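Local coordinates for hypothetical protein (Legionella pneumophila subsp. pneumophila, PDB 4G2A) that is of unknown function, a two-domain protein with a beta-rich DUF4424 region and a helical YARHG domain, and is putatively a nutrient-binding protein, at residues I237-Y242 against K293-P298; T272-Y277 against P300-R305. All blocks are in the same frame, centred on the assembly; numbering follows the deposited sequence.

Contact 1: residues I237-Y242 against K293-P298. With SO4 (sulfate ion), chain M.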
ATOM      1  N   ILE A 237       2.665  -2.777  14.765  1.00 36.16           N
ATOM      2  CA  ILE A 237       1.644  -2.336  15.725  1.00 35.31           C
ATOM      3  C   ILE A 237       0.249  -2.811  15.266  1.00 39.51           C
ATOM      4  O   ILE A 237      -0.509  -3.292  16.102  1.00 38.58           O
ATOM      5  CB  ILE A 237       1.693  -0.785  15.943  1.00 39.44           C
ATOM      6  CG1 ILE A 237       3.125  -0.264  16.265  1.00 39.95           C
ATOM      7  CG2 ILE A 237       0.649  -0.309  16.941  1.00 39.21           C
ATOM      8  CD1 ILE A 237       3.414   0.267  17.622  1.00 37.81           C
ATOM      9  N   SER A 238      -0.083  -2.689  13.952  1.00 36.94           N
ATOM     10  CA  SER A 238      -1.392  -3.109  13.439  1.00 37.54           C
ATOM     11  C   SER A 238      -1.625  -4.615  13.633  1.00 41.09           C
ATOM     12  O   SER A 238      -2.759  -5.012  13.895  1.00 41.42           O
ATOM     13  CB  SER A 238      -1.558  -2.742  11.965  1.00 43.03           C
ATOM     14  OG  SER A 238      -1.475  -1.343  11.758  1.00 52.69           O
ATOM     15  N   TYR A 239      -0.571  -5.446  13.491  1.00 36.28           N
ATOM     16  CA  TYR A 239      -0.711  -6.879  13.706  1.00 35.82           C
ATOM     17  C   TYR A 239      -1.076  -7.155  15.168  1.00 37.74           C
ATOM     18  O   TYR A 239      -2.054  -7.850  15.434  1.00 37.68           O
ATOM     19  CB  TYR A 239       0.553  -7.662  13.302  1.00 37.57           C
ATOM     20  CG  TYR A 239       0.510  -9.089  13.795  1.00 39.92           C
ATOM     21  CD1 TYR A 239      -0.224 -10.059  13.118  1.00 43.68           C
ATOM     22  CD2 TYR A 239       1.125  -9.454  14.989  1.00 39.46           C
ATOM     23  CE1 TYR A 239      -0.325 -11.363  13.606  1.00 45.03           C
ATOM     24  CE2 TYR A 239       1.029 -10.750  15.486  1.00 40.65           C
ATOM     25  CZ  TYR A 239       0.311 -11.705  14.785  1.00 49.29           C
ATOM     26  OH  TYR A 239       0.226 -12.985  15.273  1.00 54.00           O
ATOM     27  N   VAL A 240      -0.300  -6.597  16.107  1.00 32.59           N
ATOM     28  CA  VAL A 240      -0.503  -6.779  17.549  1.00 29.54           C
ATOM     29  C   VAL A 240      -1.865  -6.211  17.991  1.00 33.94           C
ATOM     30  O   VAL A 240      -2.541  -6.840  18.796  1.00 36.18           O
ATOM     31  CB  VAL A 240       0.688  -6.188  18.357  1.00 31.07           C
ATOM     32  CG1 VAL A 240       0.471  -6.302  19.872  1.00 29.57           C
ATOM     33  CG2 VAL A 240       1.983  -6.878  17.965  1.00 30.66           C
ATOM     34  N   ARG A 241      -2.301  -5.082  17.436  1.00 30.54           N
ATOM     35  CA  ARG A 241      -3.586  -4.501  17.813  1.00 30.16           C
ATOM     36  C   ARG A 241      -4.785  -5.314  17.321  1.00 34.28           C
ATOM     37  O   ARG A 241      -5.642  -5.671  18.116  1.00 35.10           O
ATOM     38  CB  ARG A 241      -3.695  -3.056  17.325  1.00 32.16           C
ATOM     39  CG  ARG A 241      -2.787  -2.176  18.140  1.00 44.92           C
ATOM     40  CD  ARG A 241      -2.916  -0.716  17.847  1.00 53.22           C
ATOM     41  NE  ARG A 241      -2.024   0.026  18.739  1.00 56.17           N
ATOM     42  CZ  ARG A 241      -1.946   1.348  18.781  1.00 66.77           C
ATOM     43  NH1 ARG A 241      -2.714   2.090  17.991  1.00 38.50           N
ATOM     44  NH2 ARG A 241      -1.113   1.943  19.628  1.00 60.07           N
ATOM     45  N   TYR A 242      -4.831  -5.644  16.047  1.00 30.97           N
ATOM     46  CA  TYR A 242      -5.990  -6.316  15.489  1.00 32.08           C
ATOM     47  C   TYR A 242      -5.986  -7.834  15.627  1.00 37.12           C
ATOM     48  O   TYR A 242      -7.070  -8.416  15.626  1.00 38.64           O
ATOM     49  CB  TYR A 242      -6.153  -5.919  14.034  1.00 34.51           C
ATOM     50  CG  TYR A 242      -6.567  -4.475  13.881  1.00 36.56           C
ATOM     51  CD1 TYR A 242      -5.621  -3.456  13.843  1.00 37.49           C
ATOM     52  CD2 TYR A 242      -7.908  -4.125  13.786  1.00 40.13           C
ATOM     53  CE1 TYR A 242      -5.996  -2.125  13.664  1.00 40.51           C
ATOM     54  CE2 TYR A 242      -8.301  -2.798  13.602  1.00 42.92           C
ATOM     55  CZ  TYR A 242      -7.341  -1.799  13.543  1.00 52.74           C
ATOM     56  OH  TYR A 242      -7.745  -0.492  13.373  1.00 57.59           O
ATOM     57  N   LYS A 293       9.898 -12.946  17.064  1.00 43.41           N
ATOM     58  CA  LYS A 293       8.678 -12.338  16.509  1.00 40.50           C
ATOM     59  C   LYS A 293       9.075 -11.285  15.491  1.00 44.12           C
ATOM     60  O   LYS A 293       9.850 -10.380  15.824  1.00 44.93           O
ATOM     61  CB  LYS A 293       7.773 -11.725  17.607  1.00 40.58           C
ATOM     62  CG  LYS A 293       7.165 -12.716  18.617  1.00 43.11           C
ATOM     63  CD  LYS A 293       6.145 -13.667  18.007  1.00 42.94           C
ATOM     64  CE  LYS A 293       5.855 -14.824  18.923  1.00 59.28           C
ATOM     65  NZ  LYS A 293       4.763 -15.690  18.401  1.00 71.04           N
ATOM     66  N   TRP A 294       8.568 -11.412  14.241  1.00 39.13           N
ATOM     67  CA  TRP A 294       8.860 -10.487  13.141  1.00 38.62           C
ATOM     68  C   TRP A 294       8.431  -9.015  13.468  1.00 42.23           C
ATOM     69  O   TRP A 294       9.053  -8.059  12.989  1.00 43.39           O
ATOM     70  CB  TRP A 294       8.172 -10.964  11.837  1.00 37.23           C
ATOM     71  CG  TRP A 294       6.667 -10.876  11.873  1.00 35.99           C
ATOM     72  CD1 TRP A 294       5.797 -11.866  12.217  1.00 38.48           C
ATOM     73  CD2 TRP A 294       5.861  -9.727  11.547  1.00 34.56           C
ATOM     74  NE1 TRP A 294       4.499 -11.407  12.139  1.00 36.34           N
ATOM     75  CE2 TRP A 294       4.512 -10.087  11.762  1.00 37.54           C
ATOM     76  CE3 TRP A 294       6.152  -8.424  11.094  1.00 35.07           C
ATOM     77  CZ2 TRP A 294       3.453  -9.193  11.537  1.00 35.99           C
ATOM     78  CZ3 TRP A 294       5.113  -7.524  10.943  1.00 35.60           C
ATOM     79  CH2 TRP A 294       3.776  -7.923  11.114  1.00 35.69           C
ATOM     80  N   TRP A 295       7.347  -8.846  14.223  1.00 36.00           N
ATOM     81  CA  TRP A 295       6.799  -7.523  14.522  1.00 35.68           C
ATOM     82  C   TRP A 295       7.563  -6.790  15.607  1.00 42.27           C
ATOM     83  O   TRP A 295       7.483  -5.553  15.681  1.00 42.86           O
ATOM     84  CB  TRP A 295       5.322  -7.620  14.918  1.00 32.71           C
ATOM     85  CG  TRP A 295       4.988  -8.729  15.862  1.00 33.04           C
ATOM     86  CD1 TRP A 295       4.506  -9.962  15.539  1.00 36.54           C
ATOM     87  CD2 TRP A 295       5.039  -8.677  17.294  1.00 32.32           C
ATOM     88  NE1 TRP A 295       4.278 -10.696  16.679  1.00 35.85           N
ATOM     89  CE2 TRP A 295       4.559  -9.917  17.775  1.00 36.08           C
ATOM     90  CE3 TRP A 295       5.402  -7.680  18.226  1.00 33.16           C
ATOM     91  CZ2 TRP A 295       4.431 -10.191  19.142  1.00 34.10           C
ATOM     92  CZ3 TRP A 295       5.273  -7.954  19.581  1.00 33.39           C
ATOM     93  CH2 TRP A 295       4.803  -9.198  20.026  1.00 33.68           C
ATOM     94  N   TYR A 296       8.284  -7.553  16.459  1.00 38.43           N
ATOM     95  CA  TYR A 296       9.043  -7.007  17.560  1.00 37.25           C
ATOM     96  C   TYR A 296      10.366  -6.447  17.103  1.00 44.52           C
ATOM     97  O   TYR A 296      11.206  -7.146  16.518  1.00 45.75           O
ATOM     98  CB  TYR A 296       9.246  -8.035  18.677  1.00 37.08           C
ATOM     99  CG  TYR A 296      10.088  -7.513  19.820  1.00 37.41           C
ATOM    100  CD1 TYR A 296       9.539  -6.681  20.796  1.00 37.42           C
ATOM    101  CD2 TYR A 296      11.435  -7.846  19.928  1.00 39.22           C
ATOM    102  CE1 TYR A 296      10.308  -6.213  21.861  1.00 37.69           C
ATOM    103  CE2 TYR A 296      12.210  -7.386  20.985  1.00 40.77           C
ATOM    104  CZ  TYR A 296      11.642  -6.572  21.951  1.00 45.47           C
ATOM    105  OH  TYR A 296      12.420  -6.115  22.986  1.00 48.11           O
ATOM    106  N   VAL A 297      10.553  -5.173  17.444  1.00 42.65           N
ATOM    107  CA  VAL A 297      11.734  -4.360  17.184  1.00 45.28           C
ATOM    108  C   VAL A 297      12.047  -3.655  18.509  1.00 51.73           C
ATOM    109  O   VAL A 297      11.194  -2.907  18.990  1.00 51.17           O
ATOM    110  CB  VAL A 297      11.482  -3.376  15.989  1.00 49.16           C
ATOM    111  CG1 VAL A 297      12.548  -2.287  15.903  1.00 51.44           C
ATOM    112  CG2 VAL A 297      11.394  -4.131  14.672  1.00 49.06           C
ATOM    113  N   PRO A 298      13.205  -3.922  19.165  1.00 50.35           N
ATOM    114  CA  PRO A 298      13.500  -3.220  20.427  1.00 50.02           C
ATOM    115  C   PRO A 298      13.648  -1.712  20.190  1.00 54.42           C
ATOM    116  O   PRO A 298      14.292  -1.292  19.228  1.00 54.81           O
ATOM    117  CB  PRO A 298      14.811  -3.866  20.903  1.00 53.44           C
ATOM    118  CG  PRO A 298      14.964  -5.105  20.095  1.00 57.66           C
ATOM    119  CD  PRO A 298      14.328  -4.801  18.780  1.00 52.85           C
TER
HETATM  120  S   SO4 M 412      -2.448   5.501  19.949  1.00101.16           S
HETATM  121  O1  SO4 M 412      -3.127   6.002  21.154  1.00101.43           O
HETATM  122  O2  SO4 M 412      -3.434   4.856  19.063  1.00100.89           O
HETATM  123  O3  SO4 M 412      -1.802   6.620  19.233  1.00100.90           O
HETATM  124  O4  SO4 M 412      -1.426   4.527  20.357  1.00101.29           O
HETATM  125  O   HOH W   1       2.685 -13.899  17.164  1.00 49.54           O
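An aromatic cluster of Tyr239, Trp294 and Trp295 joins the first turns of helix 236-250 to the loop that follows helix 284-291 in the YARHG domain. Both indoles approach the ring of Tyr239 from the same side, Trp294 and Trp295 at different parts of it. Trp294 turns an edge toward the tyrosine face in an offset edge-to-face pair, its six-membered ring centred 5.5 Å from the Tyr239 ring with the planes at 60°; the nearest atoms are Trp294 CZ2 and Tyr239 CG, 3.7 Å apart. Trp295 meets the CD2-CE2 side of the same ring. The planes of Tyr239 and Trp295 differ by 30°, but the rings are slid apart and barely overlap, and Trp295 NE1 comes to 3.5 Å from Tyr239 CE2. With CG of Tyr239 trans to its backbone N (chi1 168°), the ring reaches out from the helix to meet both indoles. One residue on, Val240 drives CG2 onto a face of Trp295, a CH-pi contact 3.6 Å from the centroid of the six-membered ring; CB of Lys293 lies over the opposite face, so that indole is sandwiched between aliphatic groups. Past the tyrosine hydroxyl a water bridges the segments, 3.2 Å from Tyr239 OH and accepting from Lys293 NZ at 3.0 Å. Arg241, pointing elsewhere on the helix, holds a sulfate, probably from the crystallisation liquor, through both terminal nitrogens, with NH2 2.7 Å from sulfate O4. Helix 236-250 starts directly after strand 229-235, so the cluster lies near the junction of the beta-rich part and the helical domain; Arg211 from the beta-rich part donates to Trp294 O, while Thr272 of helix 263-275 packs on both Val240 and Trp295.

Contact 2: residues T272-Y277 against P300-R305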
ATOM      1  N   THR A 272       3.264  -8.988  25.435  1.00 32.50           N
ATOM      2  CA  THR A 272       3.058  -8.595  24.033  1.00 31.41           C
ATOM      3  C   THR A 272       2.461  -7.157  23.991  1.00 35.22           C
ATOM      4  O   THR A 272       2.731  -6.399  23.045  1.00 34.73           O
ATOM      5  CB  THR A 272       2.162  -9.644  23.359  1.00 34.99           C
ATOM      6  OG1 THR A 272       2.918 -10.835  23.213  1.00 33.80           O
ATOM      7  CG2 THR A 272       1.627  -9.224  21.977  1.00 32.64           C
ATOM      8  N   ILE A 273       1.674  -6.794  25.035  1.00 30.08           N
ATOM      9  CA  ILE A 273       1.022  -5.488  25.184  1.00 29.16           C
ATOM     10  C   ILE A 273       2.098  -4.387  25.218  1.00 35.69           C
ATOM     11  O   ILE A 273       1.903  -3.333  24.613  1.00 35.59           O
ATOM     12  CB  ILE A 273       0.078  -5.449  26.434  1.00 30.55           C
ATOM     13  CG1 ILE A 273      -1.098  -6.443  26.274  1.00 29.35           C
ATOM     14  CG2 ILE A 273      -0.467  -4.038  26.693  1.00 31.52           C
ATOM     15  CD1 ILE A 273      -1.880  -6.768  27.547  1.00 26.21           C
ATOM     16  N   TYR A 274       3.256  -4.687  25.851  1.00 32.65           N
ATOM     17  CA  TYR A 274       4.412  -3.805  26.004  1.00 33.19           C
ATOM     18  C   TYR A 274       5.415  -3.950  24.852  1.00 35.68           C
ATOM     19  O   TYR A 274       6.043  -2.963  24.482  1.00 35.34           O
ATOM     20  CB  TYR A 274       5.136  -4.137  27.322  1.00 35.45           C
ATOM     21  CG  TYR A 274       4.274  -4.020  28.555  1.00 36.28           C
ATOM     22  CD1 TYR A 274       4.129  -2.804  29.213  1.00 38.42           C
ATOM     23  CD2 TYR A 274       3.672  -5.142  29.116  1.00 36.46           C
ATOM     24  CE1 TYR A 274       3.388  -2.701  30.384  1.00 38.64           C
ATOM     25  CE2 TYR A 274       2.885  -5.041  30.265  1.00 37.04           C
ATOM     26  CZ  TYR A 274       2.749  -3.816  30.897  1.00 45.39           C
ATOM     27  OH  TYR A 274       2.001  -3.687  32.043  1.00 49.68           O
ATOM     28  N   ALA A 275       5.598  -5.194  24.331  1.00 32.35           N
ATOM     29  CA  ALA A 275       6.511  -5.567  23.227  1.00 32.40           C
ATOM     30  C   ALA A 275       6.114  -4.877  21.933  1.00 36.67           C
ATOM     31  O   ALA A 275       6.949  -4.661  21.056  1.00 37.67           O
ATOM     32  CB  ALA A 275       6.507  -7.066  23.035  1.00 32.80           C
ATOM     33  N   GLN A 276       4.824  -4.520  21.847  1.00 32.98           N
ATOM     34  CA  GLN A 276       4.121  -3.748  20.815  1.00 32.98           C
ATOM     35  C   GLN A 276       4.869  -2.429  20.556  1.00 37.16           C
ATOM     36  O   GLN A 276       4.948  -1.989  19.417  1.00 37.76           O
ATOM     37  CB  GLN A 276       2.685  -3.449  21.360  1.00 33.18           C
ATOM     38  CG  GLN A 276       1.698  -2.821  20.381  1.00 39.64           C
ATOM     39  CD  GLN A 276       0.460  -2.214  21.018  1.00 55.06           C
ATOM     40  OE1 GLN A 276      -0.215  -1.364  20.415  1.00 57.44           O
ATOM     41  NE2 GLN A 276       0.125  -2.602  22.243  1.00 34.55           N
ATOM     42  N   TYR A 277       5.413  -1.804  21.627  1.00 33.26           N
ATOM     43  CA  TYR A 277       6.112  -0.519  21.561  1.00 34.57           C
ATOM     44  C   TYR A 277       7.644  -0.661  21.661  1.00 39.04           C
ATOM     45  O   TYR A 277       8.369   0.332  21.718  1.00 41.10           O
ATOM     46  CB  TYR A 277       5.570   0.409  22.666  1.00 35.64           C
ATOM     47  CG  TYR A 277       4.064   0.578  22.599  1.00 35.15           C
ATOM     48  CD1 TYR A 277       3.467   1.282  21.552  1.00 38.22           C
ATOM     49  CD2 TYR A 277       3.233   0.010  23.562  1.00 32.96           C
ATOM     50  CE1 TYR A 277       2.086   1.423  21.471  1.00 38.00           C
ATOM     51  CE2 TYR A 277       1.850   0.136  23.485  1.00 32.71           C
ATOM     52  CZ  TYR A 277       1.282   0.861  22.446  1.00 42.34           C
ATOM     53  OH  TYR A 277      -0.077   1.021  22.345  1.00 46.06           O
ATOM     54  N   PRO A 300      14.884   1.757  22.048  1.00 59.14           N
ATOM     55  CA  PRO A 300      15.602   2.290  23.225  1.00 61.13           C
ATOM     56  C   PRO A 300      14.902   3.488  23.867  1.00 67.46           C
ATOM     57  O   PRO A 300      15.179   3.808  25.026  1.00 69.48           O
ATOM     58  CB  PRO A 300      16.968   2.691  22.665  1.00 66.33           C
ATOM     59  CG  PRO A 300      17.020   2.121  21.278  1.00 70.17           C
ATOM     60  CD  PRO A 300      15.623   2.049  20.804  1.00 62.37           C
ATOM     61  N   ASP A 301      13.970   4.125  23.122  1.00 63.06           N
ATOM     62  CA  ASP A 301      13.163   5.260  23.566  1.00 62.59           C
ATOM     63  C   ASP A 301      11.816   4.778  24.162  1.00 60.38           C
ATOM     64  O   ASP A 301      10.914   5.606  24.397  1.00 59.46           O
ATOM     65  CB  ASP A 301      12.932   6.245  22.399  1.00 66.06           C
ATOM     66  CG  ASP A 301      14.209   6.779  21.776  1.00 82.63           C
ATOM     67  OD1 ASP A 301      15.059   7.315  22.526  1.00 86.02           O
ATOM     68  OD2 ASP A 301      14.352   6.679  20.536  1.00 91.12           O
ATOM     69  N   TYR A 302      11.696   3.448  24.446  1.00 51.41           N
ATOM     70  CA  TYR A 302      10.480   2.889  25.038  1.00 46.82           C
ATOM     71  C   TYR A 302      10.154   3.559  26.370  1.00 51.66           C
ATOM     72  O   TYR A 302      11.058   3.893  27.142  1.00 53.24           O
ATOM     73  CB  TYR A 302      10.536   1.355  25.237  1.00 44.40           C
ATOM     74  CG  TYR A 302       9.324   0.835  25.993  1.00 42.91           C
ATOM     75  CD1 TYR A 302       8.081   0.734  25.371  1.00 42.84           C
ATOM     76  CD2 TYR A 302       9.390   0.564  27.361  1.00 43.10           C
ATOM     77  CE1 TYR A 302       6.947   0.327  26.075  1.00 40.33           C
ATOM     78  CE2 TYR A 302       8.254   0.183  28.080  1.00 41.41           C
ATOM     79  CZ  TYR A 302       7.040   0.049  27.426  1.00 44.20           C
ATOM     80  OH  TYR A 302       5.921  -0.353  28.099  1.00 41.52           O
ATOM     81  N   SER A 303       8.841   3.722  26.624  1.00 47.01           N
ATOM     82  CA  SER A 303       8.244   4.254  27.843  1.00 47.71           C
ATOM     83  C   SER A 303       6.882   3.640  28.042  1.00 49.58           C
ATOM     84  O   SER A 303       6.158   3.423  27.065  1.00 47.73           O
ATOM     85  CB  SER A 303       8.114   5.773  27.776  1.00 54.54           C
ATOM     86  OG  SER A 303       7.379   6.258  28.890  1.00 65.96           O
ATOM     87  N   ASP A 304       6.495   3.433  29.305  1.00 46.48           N
ATOM     88  CA  ASP A 304       5.173   2.918  29.630  1.00 44.71           C
ATOM     89  C   ASP A 304       4.091   3.932  29.219  1.00 47.39           C
ATOM     90  O   ASP A 304       2.958   3.521  29.000  1.00 45.02           O
ATOM     91  CB  ASP A 304       5.069   2.552  31.118  1.00 48.05           C
ATOM     92  CG  ASP A 304       5.801   1.264  31.489  1.00 69.63           C
ATOM     93  OD1 ASP A 304       5.591   0.231  30.794  1.00 68.83           O
ATOM     94  OD2 ASP A 304       6.559   1.277  32.496  1.00 81.68           O
ATOM     95  N   ARG A 305       4.466   5.226  28.999  1.00 46.83           N
ATOM     96  CA  ARG A 305       3.567   6.301  28.521  1.00 47.05           C
ATOM     97  C   ARG A 305       2.977   5.989  27.131  1.00 47.70           C
ATOM     98  O   ARG A 305       1.938   6.548  26.776  1.00 47.88           O
ATOM     99  CB  ARG A 305       4.279   7.666  28.477  1.00 51.39           C
ATOM    100  CG  ARG A 305       4.748   8.199  29.836  1.00 66.54           C
ATOM    101  CD  ARG A 305       3.618   8.702  30.708  1.00 75.39           C
ATOM    102  NE  ARG A 305       4.120   9.542  31.792  1.00 90.77           N
ATOM    103  CZ  ARG A 305       3.373  10.405  32.473  1.00107.57           C
ATOM    104  NH1 ARG A 305       2.082  10.547  32.190  1.00 90.43           N
ATOM    105  NH2 ARG A 305       3.912  11.139  33.440  1.00 98.64           N
TER
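Tyr302 crosses to the C-terminal end of helix 263-275, where its hydroxyl meets the ring edge of Tyr274: OH lies 3.2 Å from Tyr274 CD1, near the plane of that ring. Further back along Tyr302, the CD1-CE1 edge rests against the CB of Tyr277, with CE1 to CB at 3.7 Å. CG of Tyr302 is trans to its backbone N (chi1 174°), which carries the ring across to both tyrosines. The same hydroxyl donates to Asp304 OD1 at 2.8 Å, approaching from above the carboxylate plane, 38° out of it. Asp304 OD1 also lies 3.7 Å from Tyr274 CE1, the ring and carboxylate planes being 76° apart. Behind this shell, Ser303 OG accepts from Arg305 N at 3.1 Å, an ST turn that shapes the backbone around Asp304. Tyr277 sends its hydroxyl away from Tyr302, to Asp311 of helix 309-321, and its carbonyl O accepts from Asn299. No hydrogen bond spans the two segments: they meet through ring edges and van der Waals packing, while the bond to Asp304 steadies the Tyr302 hydroxyl and probably tempers the carboxylate's charge beside Tyr274.

How the contacts relate
Contacts 1 and 2 have their centres about 11 Å apart on the same side of the chain's centre, and their segments alternate in sequence: 237-242, 272-277, 293-298, 300-305. Both second segments belong to the loop between helices 284-291 and 309-321, whose first part packs against helix 236-250 as well as helix 263-275, and whose later part meets the end of helix 263-275. The contacts also touch directly. Arg241 NE lies 2.8 Å from Gln276 OE1 and Arg241 NH2 3.1 Å from Tyr277 OH, both probable hydrogen bonds, and Tyr296 CD1 packs 3.3 Å from Ala275 O. This interleaving ties the helix leading out of the beta-rich part into the YARHG helical domain.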